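Side-chain contacts in catalase (Pseudomonas syringae, PDB 1M7S), which decomposes hydrogen peroxide into water and oxygen with the help of heme, protecting the cell from the toxic effects of peroxide: residues Asn17-Gly22 with Pro26-Asp31; Ser91-Asn96 with Leu102-Gly107; Leu221-Val226 with Lys427-Gln432; Gly341-Ser346 with Ala364-His369. All blocks are in the same frame, centred on the assembly; numbering follows the deposited sequence.

Contact 1: Asn17-Gly22 with Pro26-Asp31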
loop_
_atom_site.group_PDB
_atom_site.type_symbol
_atom_site.label_atom_id
_atom_site.label_comp_id
_atom_site.label_asym_id
_atom_site.label_seq_id
_atom_site.Cartn_x
_atom_site.Cartn_y
_atom_site.Cartn_z
ATOM N N ASN A 17 28.709 4.102 14.241
ATOM C CA ASN A 17 28.162 4.344 15.563
ATOM C C ASN A 17 26.945 5.255 15.490
ATOM O O ASN A 17 26.954 6.280 14.786
ATOM C CB ASN A 17 29.230 5.151 16.403
ATOM C CG ASN A 17 30.473 4.303 16.552
ATOM O OD1 ASN A 17 30.449 3.247 17.182
ATOM N ND2 ASN A 17 31.547 4.734 15.904
ATOM N N SER A 18 25.860 4.890 16.192
ATOM C CA SER A 18 24.719 5.784 16.263
ATOM C C SER A 18 25.089 6.980 17.159
ATOM O O SER A 18 26.016 6.883 17.990
ATOM C CB SER A 18 23.539 5.095 17.026
ATOM O OG SER A 18 23.246 3.883 16.279
ATOM N N GLN A 19 24.288 8.032 17.040
ATOM C CA GLN A 19 24.574 9.207 17.901
ATOM C C GLN A 19 23.951 8.950 19.258
ATOM O O GLN A 19 22.746 8.656 19.309
ATOM C CB GLN A 19 24.019 10.491 17.281
ATOM C CG GLN A 19 24.499 11.746 18.052
ATOM C CD GLN A 19 23.956 13.014 17.423
ATOM O OE1 GLN A 19 22.893 13.033 16.812
ATOM N NE2 GLN A 19 24.693 14.127 17.468
ATOM N N THR A 20 24.692 9.056 20.345
ATOM C CA THR A 20 24.192 8.810 21.698
ATOM C C THR A 20 24.417 9.989 22.643
ATOM O O THR A 20 25.251 10.856 22.374
ATOM C CB THR A 20 24.790 7.545 22.353
ATOM O OG1 THR A 20 26.214 7.659 22.499
ATOM C CG2 THR A 20 24.532 6.261 21.533
ATOM N N ALA A 21 23.659 9.998 23.745
ATOM C CA ALA A 21 23.738 11.052 24.761
ATOM C C ALA A 21 24.789 10.665 25.803
ATOM O O ALA A 21 24.536 10.220 26.919
ATOM C CB ALA A 21 22.369 11.225 25.427
ATOM N N GLY A 22 26.032 10.913 25.448
ATOM C CA GLY A 22 27.195 10.517 26.213
ATOM C C GLY A 22 27.564 9.068 25.879
ATOM O O GLY A 22 26.794 8.282 25.297
ATOM N N PRO A 26 21.546 6.851 25.928
ATOM C CA PRO A 26 20.614 6.421 24.919
ATOM C C PRO A 26 20.842 7.077 23.570
ATOM O O PRO A 26 21.427 8.158 23.464
ATOM C CB PRO A 26 19.202 6.822 25.413
ATOM C CG PRO A 26 19.562 8.007 26.325
ATOM C CD PRO A 26 20.893 7.707 26.942
ATOM N N VAL A 27 20.290 6.458 22.539
ATOM C CA VAL A 27 20.373 6.923 21.152
ATOM C C VAL A 27 19.441 8.099 20.892
ATOM O O VAL A 27 18.345 8.182 21.447
ATOM C CB VAL A 27 20.021 5.767 20.205
ATOM C CG1 VAL A 27 19.873 6.224 18.744
ATOM C CG2 VAL A 27 21.145 4.731 20.301
ATOM N N LEU A 28 19.920 9.096 20.101
ATOM C CA LEU A 28 19.057 10.251 19.863
ATOM C C LEU A 28 18.172 10.124 18.633
ATOM O O LEU A 28 18.599 9.651 17.588
ATOM C CB LEU A 28 19.930 11.508 19.631
ATOM C CG LEU A 28 20.948 11.792 20.749
ATOM C CD1 LEU A 28 21.733 13.043 20.342
ATOM C CD2 LEU A 28 20.204 11.862 22.068
ATOM N N LEU A 29 16.957 10.646 18.734
ATOM C CA LEU A 29 16.018 10.678 17.618
ATOM C C LEU A 29 16.532 11.474 16.426
ATOM O O LEU A 29 16.288 11.129 15.255
ATOM C CB LEU A 29 14.714 11.287 18.133
ATOM C CG LEU A 29 13.531 11.365 17.145
ATOM C CD1 LEU A 29 13.100 9.998 16.635
ATOM C CD2 LEU A 29 12.368 12.081 17.834
ATOM N N GLN A 30 17.368 12.522 16.652
ATOM C CA GLN A 30 17.878 13.314 15.527
ATOM C C GLN A 30 18.926 12.654 14.671
ATOM O O GLN A 30 19.420 13.226 13.679
ATOM C CB GLN A 30 18.420 14.667 16.049
ATOM C CG GLN A 30 19.749 14.533 16.820
ATOM C CD GLN A 30 20.183 15.966 17.195
ATOM O OE1 GLN A 30 19.481 16.650 17.922
ATOM N NE2 GLN A 30 21.276 16.437 16.607
ATOM N N ASP A 31 19.323 11.394 14.941
ATOM C CA ASP A 31 20.293 10.714 14.115
ATOM C C ASP A 31 19.578 10.334 12.810
ATOM O O ASP A 31 19.150 9.182 12.600
ATOM C CB ASP A 31 20.820 9.447 14.787
ATOM C CG ASP A 31 22.024 8.926 14.020
ATOM O OD1 ASP A 31 22.829 8.228 14.653
ATOM O OD2 ASP A 31 22.152 9.196 12.782
HETATM O O HOH W 1 25.514 8.291 13.489
HETATM O O HOH W 2 22.206 14.784 14.543
#
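The N-terminal arm of this catalase doubles back in a hairpin-like turn with a single antiparallel bridge, Thr20 and Val27 forming a non-hydrogen-bonded pair, their CA atoms 4.3 Å apart. Two backbone bonds flank the pair: Leu28 N gives to Gln19 O at 3.0 Å, and Ala21 N gives to Pro26 O at 2.9 Å. A third bond closes the open end. Gln19 N meets Asp31 OD1 at 2.8 Å, on the anti side of the carboxylate and 25° out of its plane. Water 1 also donates to this oxygen and to Asn17 O. Asp31 OD2 caps the next helix through Leu34 N.

The Gln19 chain is extended, with CG anti to the backbone N (chi1 -171°). This carries the chain obliquely past Leu28, whose CD1 is 3.7 Å from Gln19 CD. The second methyl of Leu28, CD2, touches Ala21 CB at 4.0 Å, while Val27 CG2 touches Thr20 CG2. Further along, Gln19 OE1 rests 3.5 Å from Gln30 CG, the two amide planes being 70° apart. Water 2 donates to Gln19 OE1 and accepts from Gln30 NE2.

Other subunits enclose the hairpin-like turn. Ser18 OG bonds Asp133 of the second subunit, and Gln30 OE1 accepts from Gln326 of the fourth. Thr20 also pairs with a strand of the second subunit. This is the extended, interlocking arm typical of catalase tetramers.

Contact 2: Ser91-Asn96 with Leu102-Gly107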
loop_
_atom_site.group_PDB
_atom_site.type_symbol
_atom_site.label_atom_id
_atom_site.label_comp_id
_atom_site.label_asym_id
_atom_site.label_seq_id
_atom_site.Cartn_x
_atom_site.Cartn_y
_atom_site.Cartn_z
ATOM N N SER A 91 8.815 -22.501 -9.911
ATOM C CA SER A 91 7.934 -23.618 -9.502
ATOM C C SER A 91 6.603 -22.943 -9.227
ATOM O O SER A 91 6.385 -21.843 -9.790
ATOM C CB SER A 91 8.461 -24.363 -8.292
ATOM O OG SER A 91 8.577 -23.337 -7.302
ATOM N N VAL A 92 5.605 -23.562 -8.581
ATOM C CA VAL A 92 4.271 -22.990 -8.571
ATOM C C VAL A 92 3.702 -22.710 -7.181
ATOM O O VAL A 92 3.259 -21.637 -6.843
ATOM C CB VAL A 92 3.273 -23.979 -9.248
ATOM C CG1 VAL A 92 1.826 -23.501 -9.139
ATOM C CG2 VAL A 92 3.585 -24.123 -10.741
ATOM N N VAL A 93 3.711 -23.768 -6.375
ATOM C CA VAL A 93 3.012 -23.744 -5.101
ATOM C C VAL A 93 3.733 -23.113 -3.939
ATOM O O VAL A 93 3.064 -22.352 -3.231
ATOM C CB VAL A 93 2.637 -25.199 -4.708
ATOM C CG1 VAL A 93 1.890 -25.221 -3.391
ATOM C CG2 VAL A 93 1.838 -25.891 -5.809
ATOM N N HIS A 94 5.000 -23.425 -3.720
ATOM C CA HIS A 94 5.629 -22.925 -2.485
ATOM C C HIS A 94 6.251 -21.548 -2.593
ATOM O O HIS A 94 6.238 -20.960 -3.680
ATOM C CB HIS A 94 6.612 -23.962 -1.972
ATOM C CG HIS A 94 5.853 -25.219 -1.651
ATOM N ND1 HIS A 94 5.661 -26.217 -2.588
ATOM C CD2 HIS A 94 5.203 -25.566 -0.507
ATOM C CE1 HIS A 94 4.919 -27.186 -2.022
ATOM N NE2 HIS A 94 4.642 -26.804 -0.769
ATOM N N GLY A 95 6.728 -20.984 -1.490
ATOM C CA GLY A 95 7.251 -19.633 -1.478
ATOM C C GLY A 95 8.722 -19.461 -1.823
ATOM O O GLY A 95 9.422 -20.354 -2.315
ATOM N N ASN A 96 9.216 -18.217 -1.624
ATOM C CA ASN A 96 10.620 -17.978 -1.914
ATOM C C ASN A 96 11.504 -18.836 -1.008
ATOM O O ASN A 96 11.255 -19.118 0.166
ATOM C CB ASN A 96 11.193 -16.595 -1.635
ATOM C CG ASN A 96 10.115 -15.545 -1.688
ATOM O OD1 ASN A 96 9.729 -15.124 -2.781
ATOM N ND2 ASN A 96 9.624 -15.157 -0.530
ATOM N N LEU A 102 11.013 -29.597 -5.008
ATOM C CA LEU A 102 9.630 -29.950 -4.676
ATOM C C LEU A 102 8.844 -30.284 -5.946
ATOM O O LEU A 102 9.030 -29.624 -6.980
ATOM C CB LEU A 102 8.941 -28.832 -3.914
ATOM C CG LEU A 102 9.546 -28.497 -2.529
ATOM C CD1 LEU A 102 8.542 -27.559 -1.830
ATOM C CD2 LEU A 102 9.800 -29.732 -1.713
ATOM N N ARG A 103 8.056 -31.328 -5.858
ATOM C CA ARG A 103 7.257 -31.816 -6.989
ATOM C C ARG A 103 6.252 -30.767 -7.432
ATOM O O ARG A 103 5.446 -30.322 -6.619
ATOM C CB ARG A 103 6.515 -33.112 -6.594
ATOM C CG ARG A 103 5.600 -33.588 -7.776
ATOM C CD ARG A 103 4.915 -34.900 -7.302
ATOM N NE ARG A 103 5.985 -35.831 -6.895
ATOM C CZ ARG A 103 6.725 -36.474 -7.809
ATOM N NH1 ARG A 103 6.620 -36.389 -9.144
ATOM N NH2 ARG A 103 7.673 -37.244 -7.317
ATOM N N ASP A 104 6.232 -30.377 -8.716
ATOM C CA ASP A 104 5.279 -29.359 -9.173
ATOM C C ASP A 104 5.460 -29.216 -10.684
ATOM O O ASP A 104 6.509 -29.619 -11.215
ATOM C CB ASP A 104 5.767 -27.997 -8.620
ATOM C CG ASP A 104 4.925 -27.270 -7.598
ATOM O OD1 ASP A 104 5.366 -26.179 -7.098
ATOM O OD2 ASP A 104 3.807 -27.745 -7.257
ATOM N N PRO A 105 4.527 -28.563 -11.347
ATOM C CA PRO A 105 4.709 -28.105 -12.722
ATOM C C PRO A 105 5.738 -26.981 -12.587
ATOM O O PRO A 105 5.991 -26.461 -11.460
ATOM C CB PRO A 105 3.392 -27.447 -13.188
ATOM C CG PRO A 105 2.460 -27.789 -12.039
ATOM C CD PRO A 105 3.320 -27.982 -10.776
ATOM N N HIS A 106 6.377 -26.564 -13.666
ATOM C CA HIS A 106 7.322 -25.448 -13.633
ATOM C C HIS A 106 6.918 -24.423 -14.692
ATOM O O HIS A 106 6.645 -24.805 -15.839
ATOM C CB HIS A 106 8.780 -25.903 -13.814
ATOM C CG HIS A 106 9.206 -26.607 -12.554
ATOM N ND1 HIS A 106 9.008 -27.964 -12.376
ATOM C CD2 HIS A 106 9.728 -26.088 -11.399
ATOM C CE1 HIS A 106 9.432 -28.275 -11.154
ATOM N NE2 HIS A 106 9.870 -27.173 -10.576
ATOM N N GLY A 107 6.953 -23.160 -14.276
ATOM C CA GLY A 107 6.625 -22.052 -15.187
ATOM C C GLY A 107 7.774 -21.808 -16.166
ATOM O O GLY A 107 8.948 -21.957 -15.800
HETATM O O HOH W 3 6.721 -25.597 -5.042
#
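Asp104 accepts the backbone N-H groups of Val92 and Val93 inside the loop that joins strands 82-90 and 107-114 of the catalase beta barrel. Its OD1 takes both, Val92 N and Val93 N, each at 3.0 Å. Both donors come from the same face of the carboxylate. Val93 N is on the syn side with a nearly straight bond (174°), whereas Val92 N approaches from well above the plane. Water 3 also donates to this oxygen, although the short separation makes its exact length doubtful. The side chain is held at chi1 -114°, away from a staggered position, which suggests some strain. OD2 is packed against Val93 CG2 at 3.1 Å. Asp104 OD2 also lies 3.1 Å from Arg103 O, an acceptor like itself, and the two are not hydrogen-bonded. The backbone of Asp104 bonds to Gly180.

The His94 ring is satisfied at both nitrogens. ND1 meets water 3 in the ring plane at 2.7 Å, and NE2 bonds Asp153 OD1. Leu102 CD1 lies over one face, 3.6 Å from the ring centroid, as a CH-pi contact. Val93 CG1 lies over the opposite face, and His97 of the second subunit packs with this ring edge-to-face.

As in related catalases, Val92 and Asp104 probably line the main channel to the heme. His106 N is satisfied by Asn125 OD1, and His106 CD2 sits 3.6 Å from Ser91 CA. Pro105 O is buried without a hydrogen-bonding partner, and the closest atom of the facing segment is Val92 CG2 at 3.4 Å.

Contact 3: Leu221-Val226 with Lys427-Gln432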
loop_
_atom_site.group_PDB
_atom_site.type_symbol
_atom_site.label_atom_id
_atom_site.label_comp_id
_atom_site.label_asym_id
_atom_site.label_seq_id
_atom_site.Cartn_x
_atom_site.Cartn_y
_atom_site.Cartn_z
ATOM N N LEU A 221 14.643 -36.019 -12.665
ATOM C CA LEU A 221 15.151 -36.754 -11.523
ATOM C C LEU A 221 14.094 -37.766 -11.099
ATOM O O LEU A 221 12.912 -37.431 -11.179
ATOM C CB LEU A 221 15.380 -35.798 -10.329
ATOM C CG LEU A 221 16.348 -34.669 -10.583
ATOM C CD1 LEU A 221 16.343 -33.675 -9.414
ATOM C CD2 LEU A 221 17.782 -35.159 -10.816
ATOM N N ASP A 222 14.505 -38.943 -10.636
ATOM C CA ASP A 222 13.508 -39.882 -10.098
ATOM C C ASP A 222 13.503 -39.628 -8.602
ATOM O O ASP A 222 14.286 -38.824 -8.074
ATOM C CB ASP A 222 13.755 -41.302 -10.586
ATOM C CG ASP A 222 15.035 -41.899 -10.061
ATOM O OD1 ASP A 222 15.458 -42.925 -10.653
ATOM O OD2 ASP A 222 15.619 -41.422 -9.063
ATOM N N PRO A 223 12.574 -40.196 -7.872
ATOM C CA PRO A 223 12.365 -39.927 -6.457
ATOM C C PRO A 223 13.608 -40.031 -5.590
ATOM O O PRO A 223 13.866 -39.141 -4.759
ATOM C CB PRO A 223 11.172 -40.786 -6.001
ATOM C CG PRO A 223 10.476 -41.007 -7.325
ATOM C CD PRO A 223 11.522 -41.071 -8.423
ATOM N N LYS A 224 14.419 -41.063 -5.758
ATOM C CA LYS A 224 15.674 -41.219 -5.031
ATOM C C LYS A 224 16.691 -40.156 -5.378
ATOM O O LYS A 224 17.431 -39.659 -4.486
ATOM C CB LYS A 224 16.248 -42.639 -5.282
ATOM C CG LYS A 224 15.489 -43.623 -4.397
ATOM C CD LYS A 224 15.935 -45.071 -4.537
ATOM C CE LYS A 224 15.219 -45.958 -3.511
ATOM N NZ LYS A 224 15.998 -47.224 -3.264
ATOM N N GLU A 225 16.753 -39.720 -6.638
ATOM C CA GLU A 225 17.678 -38.656 -7.021
ATOM C C GLU A 225 17.214 -37.311 -6.453
ATOM O O GLU A 225 18.083 -36.508 -6.105
ATOM C CB GLU A 225 17.842 -38.522 -8.529
ATOM C CG GLU A 225 18.236 -39.854 -9.177
ATOM C CD GLU A 225 18.301 -39.749 -10.688
ATOM O OE1 GLU A 225 19.324 -40.130 -11.305
ATOM O OE2 GLU A 225 17.312 -39.318 -11.306
ATOM N N VAL A 226 15.901 -37.113 -6.405
ATOM C CA VAL A 226 15.377 -35.874 -5.814
ATOM C C VAL A 226 15.853 -35.717 -4.372
ATOM O O VAL A 226 16.358 -34.668 -3.961
ATOM C CB VAL A 226 13.835 -35.939 -5.861
ATOM C CG1 VAL A 226 13.185 -34.927 -4.921
ATOM C CG2 VAL A 226 13.405 -35.724 -7.307
ATOM N N LYS A 427 6.671 -45.816 -15.248
ATOM C CA LYS A 427 5.393 -46.240 -14.715
ATOM C C LYS A 427 5.514 -46.509 -13.212
ATOM O O LYS A 427 4.652 -46.115 -12.437
ATOM C CB LYS A 427 4.865 -47.502 -15.424
ATOM C CG LYS A 427 4.140 -47.193 -16.752
ATOM C CD LYS A 427 3.509 -48.513 -17.222
ATOM C CE LYS A 427 2.948 -48.435 -18.632
ATOM N NZ LYS A 427 4.056 -48.119 -19.587
ATOM N N THR A 428 6.549 -47.237 -12.822
ATOM C CA THR A 428 6.769 -47.566 -11.396
ATOM C C THR A 428 6.921 -46.344 -10.502
ATOM O O THR A 428 6.377 -46.326 -9.397
ATOM C CB THR A 428 7.995 -48.506 -11.334
ATOM O OG1 THR A 428 7.530 -49.695 -12.019
ATOM C CG2 THR A 428 8.414 -48.793 -9.915
ATOM N N ASP A 429 7.675 -45.373 -10.936
ATOM C CA ASP A 429 7.879 -44.112 -10.208
ATOM C C ASP A 429 6.577 -43.339 -10.148
ATOM O O ASP A 429 6.206 -42.890 -9.038
ATOM C CB ASP A 429 9.012 -43.292 -10.823
ATOM C CG ASP A 429 10.361 -43.949 -10.598
ATOM O OD1 ASP A 429 10.440 -44.787 -9.664
ATOM O OD2 ASP A 429 11.330 -43.645 -11.331
ATOM N N LEU A 430 5.842 -43.237 -11.272
ATOM C CA LEU A 430 4.537 -42.559 -11.234
ATOM C C LEU A 430 3.622 -43.168 -10.196
ATOM O O LEU A 430 2.981 -42.549 -9.350
ATOM C CB LEU A 430 3.871 -42.587 -12.617
ATOM C CG LEU A 430 2.362 -42.255 -12.659
ATOM C CD1 LEU A 430 2.039 -40.851 -12.183
ATOM C CD2 LEU A 430 1.840 -42.506 -14.051
ATOM N N VAL A 431 3.395 -44.478 -10.267
ATOM C CA VAL A 431 2.524 -45.229 -9.384
ATOM C C VAL A 431 2.903 -45.109 -7.921
ATOM O O VAL A 431 2.032 -44.881 -7.088
ATOM C CB VAL A 431 2.632 -46.670 -9.976
ATOM C CG1 VAL A 431 2.854 -47.745 -8.963
ATOM C CG2 VAL A 431 1.419 -46.860 -10.877
ATOM N N GLN A 432 4.191 -45.201 -7.590
ATOM C CA GLN A 432 4.621 -45.075 -6.192
ATOM C C GLN A 432 4.440 -43.651 -5.681
ATOM O O GLN A 432 3.984 -43.463 -4.568
ATOM C CB GLN A 432 6.077 -45.510 -6.044
ATOM C CG GLN A 432 6.514 -45.727 -4.610
ATOM C CD GLN A 432 5.799 -46.913 -3.956
ATOM O OE1 GLN A 432 5.457 -47.887 -4.619
ATOM N NE2 GLN A 432 5.640 -46.785 -2.650
#
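Asp429, on helix 424-438, reaches across to Asp222 and Pro223 at the start of helix 223-232. Its CB lies 4.1 Å from Pro223 CD. The next atom, CG, is anti to the carbonyl carbon (chi1 -69°), which directs the carboxylate at the proline ring, and it meets the same CD at 3.8 Å. OD1 stays beside that carbon at 4.1 Å. OD2 goes furthest across and approaches Asp222 CB at 3.5 Å.

No hydrogen bond joins the two segments directly. The two acids even bring like charges together, with Asp222 OD1 and Asp429 OD2 4.2 Å apart. Lys425 offsets this: its NZ forms a salt bridge to each of these oxygens. Asp429 OD2 also accepts from Asn178 ND2. The shared lysine probably helps both carboxylates stay ionised.

The other oxygen of Asp222 faces its own helix. OD2 accepts from Glu225 N at 3.2 Å, met nearly head-on. In return Asp222 N gives to Glu225 OE2 at 2.9 Å, on the anti lone pair of that oxygen. Asp222 thus serves its helix with one oxygen and Lys425 with the other.

The contact is small and lies at the surface. It joins helix 223-232, which follows barrel strand 205-214, to the C-terminal helical region. The reciprocal bonds of Asp222 and Glu225 are those of a capping box, typical of helix N-termini.

Contact 4: Gly341-Ser346 with Ala364-His369. Unlike the reference sequence in segment 341-346: Asn343 (reference Ile).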
loop_
_atom_site.group_PDB
_atom_site.type_symbol
_atom_site.label_atom_id
_atom_site.label_comp_id
_atom_site.label_asym_id
_atom_site.label_seq_id
_atom_site.Cartn_x
_atom_site.Cartn_y
_atom_site.Cartn_z
ATOM N N GLY A 341 2.159 -2.188 -8.397
ATOM C CA GLY A 341 1.580 -0.849 -8.258
ATOM C C GLY A 341 1.032 -0.435 -9.636
ATOM O O GLY A 341 1.363 -1.005 -10.666
ATOM N N ALA A 342 0.250 0.678 -9.598
ATOM C CA ALA A 342 -0.288 1.219 -10.850
ATOM C C ALA A 342 0.813 1.549 -11.838
ATOM O O ALA A 342 0.639 1.346 -13.045
ATOM C CB ALA A 342 -1.125 2.469 -10.530
ATOM N N ASN A 343 1.995 2.001 -11.383
ATOM C CA ASN A 343 3.094 2.341 -12.314
ATOM C C ASN A 343 4.046 1.200 -12.573
ATOM O O ASN A 343 5.175 1.339 -13.059
ATOM C CB ASN A 343 3.806 3.607 -11.724
ATOM C CG ASN A 343 2.888 4.814 -12.003
ATOM O OD1 ASN A 343 2.509 5.024 -13.177
ATOM N ND2 ASN A 343 2.474 5.589 -11.027
ATOM N N GLY A 344 3.677 -0.048 -12.225
ATOM C CA GLY A 344 4.543 -1.198 -12.372
ATOM C C GLY A 344 5.050 -1.419 -13.796
ATOM O O GLY A 344 6.209 -1.809 -13.961
ATOM N N LEU A 345 4.250 -1.152 -14.823
ATOM C CA LEU A 345 4.696 -1.355 -16.194
ATOM C C LEU A 345 5.661 -0.276 -16.671
ATOM O O LEU A 345 6.237 -0.490 -17.738
ATOM C CB LEU A 345 3.533 -1.468 -17.173
ATOM C CG LEU A 345 2.508 -2.561 -16.874
ATOM C CD1 LEU A 345 1.734 -2.876 -18.159
ATOM C CD2 LEU A 345 3.117 -3.793 -16.250
ATOM N N SER A 346 5.888 0.775 -15.900
ATOM C CA SER A 346 6.933 1.730 -16.248
ATOM C C SER A 346 8.271 1.390 -15.612
ATOM O O SER A 346 9.279 2.092 -15.905
ATOM C CB SER A 346 6.442 3.138 -15.865
ATOM O OG SER A 346 6.665 3.280 -14.458
ATOM N N ALA A 364 0.762 5.998 -7.518
ATOM C CA ALA A 364 1.920 6.055 -6.630
ATOM C C ALA A 364 3.241 5.955 -7.383
ATOM O O ALA A 364 3.445 5.144 -8.291
ATOM C CB ALA A 364 1.818 4.926 -5.578
ATOM N N LEU A 365 4.214 6.808 -7.018
ATOM C CA LEU A 365 5.563 6.859 -7.530
ATOM C C LEU A 365 5.616 7.019 -9.050
ATOM O O LEU A 365 6.198 6.247 -9.802
ATOM C CB LEU A 365 6.476 5.678 -7.093
ATOM C CG LEU A 365 6.459 5.508 -5.561
ATOM C CD1 LEU A 365 6.820 4.096 -5.138
ATOM C CD2 LEU A 365 7.389 6.518 -4.879
ATOM N N ASN A 366 4.937 8.104 -9.476
ATOM C CA ASN A 366 4.924 8.405 -10.910
ATOM C C ASN A 366 6.246 9.111 -11.257
ATOM O O ASN A 366 6.504 10.209 -10.758
ATOM C CB ASN A 366 3.709 9.256 -11.251
ATOM C CG ASN A 366 3.603 9.401 -12.778
ATOM O OD1 ASN A 366 4.545 9.906 -13.393
ATOM N ND2 ASN A 366 2.521 8.962 -13.415
ATOM N N THR A 367 7.062 8.485 -12.097
ATOM C CA THR A 367 8.388 9.042 -12.403
ATOM C C THR A 367 8.431 9.775 -13.743
ATOM O O THR A 367 9.526 10.078 -14.226
ATOM C CB THR A 367 9.446 7.933 -12.440
ATOM O OG1 THR A 367 9.108 6.996 -13.467
ATOM C CG2 THR A 367 9.470 7.098 -11.154
ATOM N N GLY A 368 7.284 10.114 -14.338
ATOM C CA GLY A 368 7.330 10.753 -15.633
ATOM C C GLY A 368 7.651 12.253 -15.538
ATOM O O GLY A 368 7.747 12.874 -14.477
ATOM N N HIS A 369 7.673 12.821 -16.745
ATOM C CA HIS A 369 7.852 14.280 -16.878
ATOM C C HIS A 369 6.838 14.776 -17.908
ATOM O O HIS A 369 7.182 14.936 -19.079
ATOM C CB HIS A 369 9.271 14.612 -17.312
ATOM C CG HIS A 369 9.474 16.091 -17.431
ATOM N ND1 HIS A 369 9.985 16.647 -18.579
ATOM C CD2 HIS A 369 9.244 17.123 -16.576
ATOM C CE1 HIS A 369 10.067 17.960 -18.444
ATOM N NE2 HIS A 369 9.629 18.268 -17.238
HETATM O O HOH W 4 2.148 2.703 -8.754
HETATM O O HOH W 5 5.714 6.054 -13.596
HETATM O O HOH W 6 8.605 3.894 -12.757
#
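A type I turn from Gly341 to Gly344 turns Asn343 toward the loop at Ala364 and Asn366, with the CA atoms of Asn343 and Asn366 6.5 Å apart. Asn343, where the reference sequence has isoleucine, carries the contact. Its CG is anti to the carbonyl carbon (chi1 -75°), which brings the amide to the facing backbone. ND2 gives to Ala364 O at 2.9 Å in an almost straight bond (177°). The acceptor lies in the amide plane of Asn343, but the nitrogen stands above the carbonyl plane of Ala364. Water 4 makes a second link, accepting from Asn343 N and donating to Ala364 O at 2.8 Å.

Both segments belong to the long wrapping loop of catalases, which follows helix 323-339, bearer of Tyr332, by similarity the axial heme ligand, and here runs along the fourth subunit. The Asn366 amide is turned 80° from that of Asn343, and Asn366 CB is 3.9 Å from Asn343 ND2. Both side-chain nitrogens also bond Asp362 O. Asn366 OD1 accepts from Gly368 N at 2.9 Å, closing an Asx turn, and also takes Gln301 NE2 of the fourth subunit.

Ser346 N and OG both give to Asn343 O, OG at 2.8 Å, in the carbonyl plane and on a lone pair. Two waters donate to this hydroxyl. Water 5 continues to Thr367 N, and water 6 lies 3.2 Å from Thr367 OG1.

In the fold
Contact 2 is closest to the catalytic centre: the Val92 side chain is about 3 Å from that of the predicted active-site His52 and about 7 Å from a heme, which touches Gly107. Contact 3 lies next to it, with nearest atoms about 5 Å apart, and touches the C-terminal helices. Contact 4 is on the opposite side of the chain's centre from contact 3, their centres 47 Å apart, although it falls within the sequence loop that contact 3 closes. Contact 1 is remote, 46 Å from contact 2 between centres. Its Ser18 side chain is still about 9 Å from a heme, probably that of another subunit. Contacts 1 and 4 both touch the fourth subunit.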